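Local coordinates for tRNA (guanine(26)-N(2))-dimethyltransferase (Pyrococcus horikoshii, PDB 2DUL), which probably transfers two methyl groups from S-adenosyl-L-methionine to the exocyclic N2 of guanosine 26 in tRNA, as a class I-like methyltransferase, at residues 198-201 with 202-206; 370-373 with 374-377. All coordinates share one frame; numbering follows the deposited sequence.

Contact 1 of 2, residues 198-201 with 202-206; sequences RILV and GVIAR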
ATOM      1  N   ARG A 198      -0.157   8.451  -4.199  1.00 14.28           N
ATOM      2  CA  ARG A 198       1.096   8.871  -4.822  1.00 14.45           C
ATOM      3  C   ARG A 198       1.963   9.656  -3.844  1.00 15.22           C
ATOM      4  O   ARG A 198       3.186   9.654  -3.964  1.00 15.15           O
ATOM      5  CB  ARG A 198       0.820   9.694  -6.085  1.00 14.18           C
ATOM      6  CG  ARG A 198       0.342   8.830  -7.238  1.00 14.76           C
ATOM      7  CD  ARG A 198      -0.008   9.632  -8.478  1.00 13.44           C
ATOM      8  NE  ARG A 198      -0.513   8.734  -9.516  1.00 15.27           N
ATOM      9  CZ  ARG A 198       0.252   7.973 -10.291  1.00 15.87           C
ATOM     10  NH1 ARG A 198      -0.310   7.179 -11.193  1.00 12.77           N
ATOM     11  NH2 ARG A 198       1.579   8.020 -10.184  1.00 14.23           N
ATOM     12  N   ILE A 199       1.334  10.326  -2.878  1.00 13.04           N
ATOM     13  CA  ILE A 199       2.084  11.058  -1.861  1.00 14.25           C
ATOM     14  C   ILE A 199       2.803  10.031  -0.984  1.00 15.35           C
ATOM     15  O   ILE A 199       3.974  10.200  -0.639  1.00 15.35           O
ATOM     16  CB  ILE A 199       1.159  11.941  -0.969  1.00 14.32           C
ATOM     17  CG1 ILE A 199       0.729  13.191  -1.746  1.00 14.42           C
ATOM     18  CG2 ILE A 199       1.906  12.370   0.307  1.00 13.62           C
ATOM     19  CD1 ILE A 199      -0.348  14.019  -1.052  1.00 17.20           C
ATOM     20  N   LEU A 200       2.108   8.950  -0.642  1.00 14.55           N
ATOM     21  CA  LEU A 200       2.699   7.899   0.185  1.00 16.34           C
ATOM     22  C   LEU A 200       3.904   7.277  -0.524  1.00 17.24           C
ATOM     23  O   LEU A 200       4.967   7.106   0.068  1.00 17.15           O
ATOM     24  CB  LEU A 200       1.672   6.801   0.466  1.00 19.60           C
ATOM     25  CG  LEU A 200       1.713   6.049   1.802  1.00 25.87           C
ATOM     26  CD1 LEU A 200       1.020   4.702   1.620  1.00 24.92           C
ATOM     27  CD2 LEU A 200       3.132   5.857   2.283  1.00 27.92           C
ATOM     28  N   VAL A 201       3.734   6.913  -1.791  1.00 16.20           N
ATOM     29  CA  VAL A 201       4.840   6.313  -2.533  1.00 15.91           C
ATOM     30  C   VAL A 201       5.987   7.312  -2.610  1.00 16.46           C
ATOM     31  O   VAL A 201       7.152   6.956  -2.421  1.00 16.40           O
ATOM     32  CB  VAL A 201       4.416   5.924  -3.965  1.00 15.27           C
ATOM     33  CG1 VAL A 201       5.623   5.399  -4.745  1.00 15.49           C
ATOM     34  CG2 VAL A 201       3.309   4.861  -3.905  1.00 17.90           C
ATOM     35  N   GLY A 202       5.638   8.567  -2.876  1.00 15.24           N
ATOM     36  CA  GLY A 202       6.633   9.615  -2.982  1.00 16.11           C
ATOM     37  C   GLY A 202       7.465   9.852  -1.732  1.00 15.88           C
ATOM     38  O   GLY A 202       8.661  10.131  -1.832  1.00 14.75           O
ATOM     39  N   VAL A 203       6.857   9.742  -0.556  1.00 13.88           N
ATOM     40  CA  VAL A 203       7.609   9.966   0.677  1.00 14.19           C
ATOM     41  C   VAL A 203       8.565   8.801   0.953  1.00 15.40           C
ATOM     42  O   VAL A 203       9.665   8.996   1.476  1.00 13.54           O
ATOM     43  CB  VAL A 203       6.663  10.188   1.895  1.00 14.95           C
ATOM     44  CG1 VAL A 203       6.052   8.872   2.347  1.00 14.77           C
ATOM     45  CG2 VAL A 203       7.439  10.869   3.035  1.00 15.80           C
ATOM     46  N   ILE A 204       8.151   7.594   0.583  1.00 14.34           N
ATOM     47  CA  ILE A 204       8.999   6.421   0.760  1.00 14.50           C
ATOM     48  C   ILE A 204      10.227   6.599  -0.140  1.00 14.97           C
ATOM     49  O   ILE A 204      11.360   6.366   0.286  1.00 13.49           O
ATOM     50  CB  ILE A 204       8.271   5.117   0.350  1.00 15.58           C
ATOM     51  CG1 ILE A 204       7.086   4.861   1.283  1.00 16.16           C
ATOM     52  CG2 ILE A 204       9.241   3.933   0.415  1.00 15.43           C
ATOM     53  CD1 ILE A 204       6.208   3.703   0.849  1.00 17.24           C
ATOM     54  N   ALA A 205       9.987   7.030  -1.375  1.00 14.43           N
ATOM     55  CA  ALA A 205      11.067   7.252  -2.333  1.00 15.34           C
ATOM     56  C   ALA A 205      12.040   8.319  -1.833  1.00 15.22           C
ATOM     57  O   ALA A 205      13.255   8.166  -1.942  1.00 15.10           O
ATOM     58  CB  ALA A 205      10.490   7.666  -3.689  1.00 15.93           C
ATOM     59  N   ARG A 206      11.503   9.406  -1.292  1.00 13.94           N
ATOM     60  CA  ARG A 206      12.345  10.491  -0.797  1.00 15.20           C
ATOM     61  C   ARG A 206      13.175  10.079   0.413  1.00 14.92           C
ATOM     62  O   ARG A 206      14.361  10.386   0.463  1.00 14.80           O
ATOM     63  CB  ARG A 206      11.499  11.733  -0.479  1.00 14.09           C
ATOM     64  CG  ARG A 206      11.051  12.490  -1.740  1.00 15.42           C
ATOM     65  CD  ARG A 206      10.241  13.734  -1.406  1.00 17.13           C
ATOM     66  NE  ARG A 206       8.925  13.375  -0.892  1.00 16.37           N
ATOM     67  CZ  ARG A 206       8.187  14.154  -0.107  1.00 18.56           C
ATOM     68  NH1 ARG A 206       8.638  15.344   0.261  1.00 14.69           N
ATOM     69  NH2 ARG A 206       7.001  13.735   0.311  1.00 13.70           N
TER
HETATM   70  O   HOH W   1       5.640  12.352  -1.722  1.00 15.71           O
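L200 and I204, one helical turn apart in helix 192-209, meet through their methyl ends: CD2 of L200 lies 4.0 Å from CD1 of I204, the two side chains crossing at a slant. The side chain of I204 can be followed outward from the backbone. Its CB sits 3.5 Å from the carbonyl oxygen of V201; CG1, anti to the carbonyl carbon (chi1 -65°), passes 3.3 Å from the oxygen of L200; CD1, on an extended chain, lies 3.7 Å from that same L200 O as well as near the leucine methyl. A branched aliphatic residue suits this place, since it covers a peptide oxygen with its stem while its side chain also touches A229 and V231 of strand 226-235; L200 touches F227 and A229. In V203, chi1 of 75° sets CG1 between the directions of the backbone N and carbonyl carbon and brings it to 3.1 Å from the oxygen of L200.

Beneath the side chains runs regular i to i+4 bonding, from G202 N to R198 O through A205 N to V201 O at 3.0 Å. G202, with no side chain, lies against the carbonyl of R198. On another flank, R206 folds back: its NE makes a weak bond of 3.4 Å to G202 O, and a water that donates to I199 O is held weakly by NH2. Aliphatic contacts thus seat this helix on the sheet of the methyltransferase domain, while R206, partly exposed, gives N-H groups to backbone oxygens of its own helix and of Y182 and L183.

Contact 2 of 2, residues 370-373 with 374-377; sequences VFIE and TIKR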
ATOM      1  N   VAL A 370     -10.801  16.085 -25.243  1.00 22.30           N
ATOM      2  CA  VAL A 370     -11.447  14.983 -25.949  1.00 22.71           C
ATOM      3  C   VAL A 370     -12.397  14.276 -24.983  1.00 23.10           C
ATOM      4  O   VAL A 370     -13.485  13.859 -25.367  1.00 23.68           O
ATOM      5  CB  VAL A 370     -10.419  13.967 -26.478  1.00 21.55           C
ATOM      6  CG1 VAL A 370     -11.131  12.713 -26.970  1.00 22.68           C
ATOM      7  CG2 VAL A 370      -9.617  14.591 -27.611  1.00 23.68           C
ATOM      8  N   PHE A 371     -11.977  14.143 -23.728  1.00 21.75           N
ATOM      9  CA  PHE A 371     -12.815  13.494 -22.724  1.00 22.98           C
ATOM     10  C   PHE A 371     -14.120  14.266 -22.546  1.00 21.82           C
ATOM     11  O   PHE A 371     -15.200  13.680 -22.541  1.00 22.87           O
ATOM     12  CB  PHE A 371     -12.086  13.424 -21.375  1.00 21.89           C
ATOM     13  CG  PHE A 371     -12.853  12.686 -20.309  1.00 22.06           C
ATOM     14  CD1 PHE A 371     -12.862  11.294 -20.277  1.00 20.14           C
ATOM     15  CD2 PHE A 371     -13.579  13.385 -19.344  1.00 22.35           C
ATOM     16  CE1 PHE A 371     -13.581  10.603 -19.299  1.00 21.57           C
ATOM     17  CE2 PHE A 371     -14.305  12.706 -18.358  1.00 20.84           C
ATOM     18  CZ  PHE A 371     -14.305  11.313 -18.335  1.00 20.93           C
ATOM     19  N   ILE A 372     -14.007  15.584 -22.403  1.00 23.79           N
ATOM     20  CA  ILE A 372     -15.171  16.447 -22.208  1.00 25.40           C
ATOM     21  C   ILE A 372     -16.151  16.358 -23.372  1.00 26.50           C
ATOM     22  O   ILE A 372     -17.367  16.272 -23.171  1.00 25.92           O
ATOM     23  CB  ILE A 372     -14.747  17.924 -22.025  1.00 27.26           C
ATOM     24  CG1 ILE A 372     -13.864  18.059 -20.784  1.00 28.46           C
ATOM     25  CG2 ILE A 372     -15.978  18.814 -21.901  1.00 29.93           C
ATOM     26  CD1 ILE A 372     -14.488  17.516 -19.521  1.00 30.52           C
ATOM     27  N   GLU A 373     -15.624  16.384 -24.589  1.00 25.37           N
ATOM     28  CA  GLU A 373     -16.477  16.299 -25.762  1.00 27.66           C
ATOM     29  C   GLU A 373     -17.179  14.947 -25.780  1.00 27.26           C
ATOM     30  O   GLU A 373     -18.308  14.832 -26.245  1.00 27.61           O
ATOM     31  CB  GLU A 373     -15.651  16.480 -27.041  1.00 29.80           C
ATOM     32  CG  GLU A 373     -16.495  16.517 -28.314  1.00 34.41           C
ATOM     33  CD  GLU A 373     -15.688  16.898 -29.546  1.00 39.15           C
ATOM     34  OE1 GLU A 373     -14.796  16.117 -29.943  1.00 41.79           O
ATOM     35  OE2 GLU A 373     -15.946  17.983 -30.116  1.00 39.68           O
ATOM     36  N   THR A 374     -16.511  13.926 -25.253  1.00 27.05           N
ATOM     37  CA  THR A 374     -17.079  12.582 -25.220  1.00 26.22           C
ATOM     38  C   THR A 374     -18.125  12.373 -24.122  1.00 26.31           C
ATOM     39  O   THR A 374     -19.077  11.621 -24.314  1.00 26.39           O
ATOM     40  CB  THR A 374     -15.980  11.525 -25.034  1.00 27.23           C
ATOM     41  OG1 THR A 374     -15.004  11.658 -26.075  1.00 26.84           O
ATOM     42  CG2 THR A 374     -16.580  10.125 -25.074  1.00 25.22           C
ATOM     43  N   ILE A 375     -17.954  13.020 -22.974  1.00 25.59           N
ATOM     44  CA  ILE A 375     -18.917  12.835 -21.886  1.00 27.64           C
ATOM     45  C   ILE A 375     -20.167  13.696 -22.038  1.00 30.49           C
ATOM     46  O   ILE A 375     -21.207  13.382 -21.457  1.00 29.76           O
ATOM     47  CB  ILE A 375     -18.293  13.127 -20.497  1.00 26.06           C
ATOM     48  CG1 ILE A 375     -17.912  14.605 -20.384  1.00 25.69           C
ATOM     49  CG2 ILE A 375     -17.083  12.232 -20.275  1.00 25.13           C
ATOM     50  CD1 ILE A 375     -17.270  14.966 -19.051  1.00 24.18           C
ATOM     51  N   LYS A 376     -20.061  14.775 -22.811  1.00 34.22           N
ATOM     52  CA  LYS A 376     -21.189  15.676 -23.039  1.00 40.24           C
ATOM     53  C   LYS A 376     -22.430  14.893 -23.438  1.00 43.21           C
ATOM     54  O   LYS A 376     -22.482  14.316 -24.520  1.00 42.88           O
ATOM     55  CB  LYS A 376     -20.856  16.680 -24.146  1.00 41.40           C
ATOM     56  CG  LYS A 376     -19.988  17.844 -23.709  1.00 44.66           C
ATOM     57  CD  LYS A 376     -20.785  18.869 -22.917  1.00 48.94           C
ATOM     58  CE  LYS A 376     -21.864  19.519 -23.777  1.00 50.26           C
ATOM     59  NZ  LYS A 376     -22.607  20.586 -23.046  1.00 51.44           N
ATOM     60  N   ARG A 377     -23.431  14.878 -22.564  1.00 47.37           N
ATOM     61  CA  ARG A 377     -24.664  14.158 -22.849  1.00 52.57           C
ATOM     62  C   ARG A 377     -25.661  15.074 -23.547  1.00 54.14           C
ATOM     63  O   ARG A 377     -25.924  14.844 -24.749  1.00 55.19           O
ATOM     64  CB  ARG A 377     -25.268  13.611 -21.551  1.00 54.97           C
ATOM     65  CG  ARG A 377     -26.511  12.754 -21.747  1.00 58.94           C
ATOM     66  CD  ARG A 377     -26.854  11.968 -20.485  1.00 61.58           C
ATOM     67  NE  ARG A 377     -27.150  12.833 -19.345  1.00 65.04           N
ATOM     68  CZ  ARG A 377     -27.400  12.389 -18.116  1.00 66.12           C
ATOM     69  NH1 ARG A 377     -27.389  11.086 -17.865  1.00 67.58           N
ATOM     70  NH2 ARG A 377     -27.663  13.245 -17.137  1.00 67.60           N
TER
HETATM   71  O   HOH W   2     -20.860  13.838 -26.506  1.00 50.51           O
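F371 and I375 form the dense side of this last helical turn: CG2 of I375 stands over one face of the phenyl ring, 3.6 Å from its centroid and 22° off the normal, a CH-pi contact displaced toward the rim. With CG anti to the backbone N (chi1 -176°), the phenylalanine brings its ring to the methyl. The other branch of I375 leads to CD1, which lies 3.8 Å from CD1 of I372, the two isoleucines running alongside each other. A beta-branched residue therefore serves two neighbours at once. Helices 324-331 and 338-347 cover this side, I327 touching both F371 and I372, and I341 both F371 and I375.

T374, also buried, brings a hydroxyl back to its own helix. OG1 donates to V370 O at 2.8 Å, while its backbone N bonds the same oxygen at 3.0 Å from the opposite face of the carbonyl plane. Q348 NE2 is a further partner of OG1, so this buried hydroxyl both donates and accepts.

The other side is looser and exposed. E373 extends its carboxylate outward, and K376, the first residue beyond helical angles, bends its chain at chi2 and chi3; its CG rests 3.1 Å from I372 O before the amine departs. A water donates to E373 O at 2.8 Å and to K376 O, linking carbonyls where the helix ends. Charged chains suit this solvent side, whereas the apolar face joins the C-terminal helix to helices 324-331 and 338-347, and the two T374 donors on V370 O secure the helix's own last turn.

How the contacts relate
The two contacts come in series along the chain, contact 1 in helix 192-209 and contact 2 in helix 368-375, the last helix. Their centres lie about 33 Å apart, with nearest atoms about 16 Å apart, so they do not touch. The centre of contact 1 is about 11 Å from the centre of the chain, against the antiparallel strands 213-223 and 226-235 that extend the mixed sheet of the methyltransferase fold. The centre of contact 2 is about 33 Å from that of the chain, among helices 324-331 and 338-347. Both lie away from the predicted S-adenosyl-L-methionine site: one belongs to the sheet-bearing core, the other to a peripheral cluster of helices near the C-terminus.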